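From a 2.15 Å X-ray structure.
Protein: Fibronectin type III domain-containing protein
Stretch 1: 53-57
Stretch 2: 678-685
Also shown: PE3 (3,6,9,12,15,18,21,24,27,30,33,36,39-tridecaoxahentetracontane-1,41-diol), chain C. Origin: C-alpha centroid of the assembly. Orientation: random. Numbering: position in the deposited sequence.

Stretch 1 53-57: GNLVN
Stretch 2 678-685: LVWWNSVG

Two segments of one chain, at least 623 residues apart in sequence wherever they touch, meet in a small apolar contact that buries 253 Å², both sides summed; no hydrogen bond crosses it. Stretch 1 is an irregular, mostly extended strip, whereas stretch 2 makes a type I β turn from Leu678 to Trp681 and runs on into a short helical segment. The turn carries a weak hydrogen bond from Trp681 N to Leu678 O (3.4 Å), with Val679 at phi/psi -67/-20 and Trp680 at -98/-3. Trp680 O then accepts from Ser683 N (3.2 Å) and Val684 N (3.0 Å), so the backbone curls and brings the side chains of Trp680, Ser683 and Val684 to one methyl group of Val56. In register, Val56 lies nearest Trp680, the Val56 CA and Trp680 CA atoms being 4.6 Å apart.

Gly53 (-69/167) is buried but does not reach stretch 2. Asn54 (-78/128; chi1 -68°, m; chi2 -36°) points its CA-to-CB bond toward stretch 2, and its CB lies 3.9 Å from Val679 CG1. The contact uses the aliphatic root of the side chain; the amide suits an exposed site, and Asn54 ND2 is 3.1 Å from PE3 O37. The CA-to-CB bond of Leu55 (-98/159; chi1 -56°, m; chi2 155°, t) points away from stretch 2 and the residue is buried; it meets stretch 2 through its backbone, Leu55 O lying 3.6 Å from Val679 CG1. Val679, exposed and in rotamer p (74°), thus lays one methyl against two consecutive residues.

Val56 is the centre of the contact, with 90 Å² covered. Its backbone bends out of the extended path (-72/-30), CA-to-CB points sideways, and chi1 is t (-170°). Val56 CG1 packs 3.6 Å from Trp680 CB, 3.7 Å from Ser683 CB and 4.3 Å from Val684 CG2, while Val56 CG2 lies 4.3 Å from Val679 O. A branched, compact side chain suits this crowded site. The CA-to-CB bond of Trp680 (chi1 46°, p; chi2 -95°) points toward stretch 1, but its indole leads away; Val56 O approaches the ring obliquely. The CA-to-CB bonds of Ser683 (chi1 -61°, m) and Val684 (chi1 -68°, m) point toward stretch 1, and Ser683 makes its closest approach to Val56 through CB.

Asn57 (-140/136; chi1 173°, t; chi2 -91°) returns to an extended conformation and makes no contact with stretch 2; its OD1 is hydrogen-bonded to a residue elsewhere in the structure. The CA-to-CB bond of Trp681 (chi1 -171°, t) points away from stretch 1.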

# COMPACT_ATOMS: atom_id res chain seq x y z
N GLY B 53 11.71 -28.37 47.71
CA GLY B 53 11.06 -29.60 48.09
C GLY B 53 9.54 -29.50 48.12
O GLY B 53 8.95 -28.42 48.07
N ASN B 54 8.90 -30.66 48.21
CA ASN B 54 7.44 -30.73 48.23
C ASN B 54 6.91 -30.38 49.61
O ASN B 54 7.32 -30.95 50.62
CB ASN B 54 6.97 -32.13 47.84
CG ASN B 54 7.24 -32.46 46.39
OD1 ASN B 54 7.15 -31.60 45.52
ND2 ASN B 54 7.57 -33.72 46.12
N LEU B 55 5.97 -29.44 49.65
CA LEU B 55 5.27 -29.07 50.87
C LEU B 55 3.92 -29.77 50.94
O LEU B 55 3.37 -30.22 49.92
CB LEU B 55 5.08 -27.55 50.95
CG LEU B 55 6.33 -26.69 50.85
CD1 LEU B 55 5.99 -25.31 50.34
CD2 LEU B 55 7.02 -26.60 52.21
N VAL B 56 3.38 -29.87 52.16
CA VAL B 56 2.05 -30.44 52.33
C VAL B 56 0.99 -29.47 51.82
O VAL B 56 -0.08 -29.89 51.36
CB VAL B 56 1.82 -30.82 53.81
CG1 VAL B 56 0.54 -31.64 53.96
CG2 VAL B 56 3.01 -31.59 54.34
N ASN B 57 1.27 -28.17 51.88
CA ASN B 57 0.38 -27.15 51.34
C ASN B 57 1.24 -26.08 50.69
O ASN B 57 2.26 -25.66 51.25
CB ASN B 57 -0.51 -26.54 52.43
CG ASN B 57 -1.32 -25.37 51.93
OD1 ASN B 57 -0.89 -24.22 52.02
ND2 ASN B 57 -2.50 -25.65 51.40
N LEU B 678 2.58 -39.31 47.51
CA LEU B 678 2.05 -38.01 47.90
C LEU B 678 2.55 -37.65 49.29
O LEU B 678 2.26 -38.35 50.26
CB LEU B 678 0.52 -38.03 47.87
CG LEU B 678 -0.05 -38.58 46.57
CD1 LEU B 678 -1.54 -38.71 46.69
CD2 LEU B 678 0.33 -37.68 45.40
N VAL B 679 3.30 -36.55 49.37
CA VAL B 679 3.84 -36.10 50.65
C VAL B 679 2.73 -35.64 51.59
O VAL B 679 2.94 -35.60 52.81
CB VAL B 679 4.87 -34.98 50.41
CG1 VAL B 679 4.18 -33.68 50.03
CG2 VAL B 679 5.76 -34.79 51.63
N TRP B 680 1.55 -35.31 51.06
CA TRP B 680 0.47 -34.73 51.84
C TRP B 680 -0.58 -35.74 52.29
O TRP B 680 -1.51 -35.37 53.00
CB TRP B 680 -0.22 -33.62 51.04
CG TRP B 680 -0.53 -33.97 49.61
CD1 TRP B 680 0.24 -33.71 48.52
CD2 TRP B 680 -1.70 -34.64 49.12
NE1 TRP B 680 -0.37 -34.17 47.38
CE2 TRP B 680 -1.57 -34.75 47.72
CE3 TRP B 680 -2.85 -35.16 49.73
CZ2 TRP B 680 -2.53 -35.35 46.92
CZ3 TRP B 680 -3.81 -35.76 48.93
CH2 TRP B 680 -3.65 -35.85 47.54
N TRP B 681 -0.45 -37.01 51.89
CA TRP B 681 -1.55 -37.95 52.09
C TRP B 681 -1.85 -38.17 53.57
O TRP B 681 -3.01 -38.22 53.97
CB TRP B 681 -1.24 -39.29 51.42
CG TRP B 681 -2.43 -40.19 51.44
CD1 TRP B 681 -2.62 -41.28 52.24
CD2 TRP B 681 -3.61 -40.05 50.64
NE1 TRP B 681 -3.85 -41.84 51.97
CE2 TRP B 681 -4.47 -41.10 51.00
CE3 TRP B 681 -4.01 -39.15 49.66
CZ2 TRP B 681 -5.72 -41.28 50.40
CZ3 TRP B 681 -5.25 -39.32 49.07
CH2 TRP B 681 -6.09 -40.37 49.44
N ASN B 682 -0.81 -38.30 54.40
CA ASN B 682 -1.04 -38.62 55.80
C ASN B 682 -1.58 -37.44 56.59
O ASN B 682 -2.17 -37.65 57.66
CB ASN B 682 0.25 -39.14 56.43
CG ASN B 682 0.55 -40.57 56.03
OD1 ASN B 682 -0.34 -41.43 56.01
ND2 ASN B 682 1.81 -40.84 55.72
N SER B 683 -1.41 -36.22 56.09
CA SER B 683 -1.90 -35.04 56.80
C SER B 683 -3.31 -34.65 56.37
O SER B 683 -4.18 -34.44 57.22
CB SER B 683 -0.95 -33.86 56.58
OG SER B 683 0.35 -34.14 57.09
N VAL B 684 -3.56 -34.56 55.06
CA VAL B 684 -4.81 -34.01 54.56
C VAL B 684 -5.48 -34.96 53.58
O VAL B 684 -6.49 -34.60 52.96
CB VAL B 684 -4.57 -32.63 53.91
CG1 VAL B 684 -4.17 -31.61 54.96
CG2 VAL B 684 -3.51 -32.74 52.83
N GLY B 685 -4.94 -36.17 53.44
CA GLY B 685 -5.54 -37.13 52.52
C GLY B 685 -6.97 -37.47 52.86
O GLY B 685 -7.76 -37.83 51.98
O43 PE3 C . 16.18 -30.45 45.64
C42 PE3 C . 15.16 -31.29 45.09
C41 PE3 C . 14.20 -30.42 44.28
O40 PE3 C . 13.14 -31.17 43.67
C39 PE3 C . 12.28 -31.85 44.61
C38 PE3 C . 11.22 -32.55 43.78
O37 PE3 C . 10.29 -33.27 44.61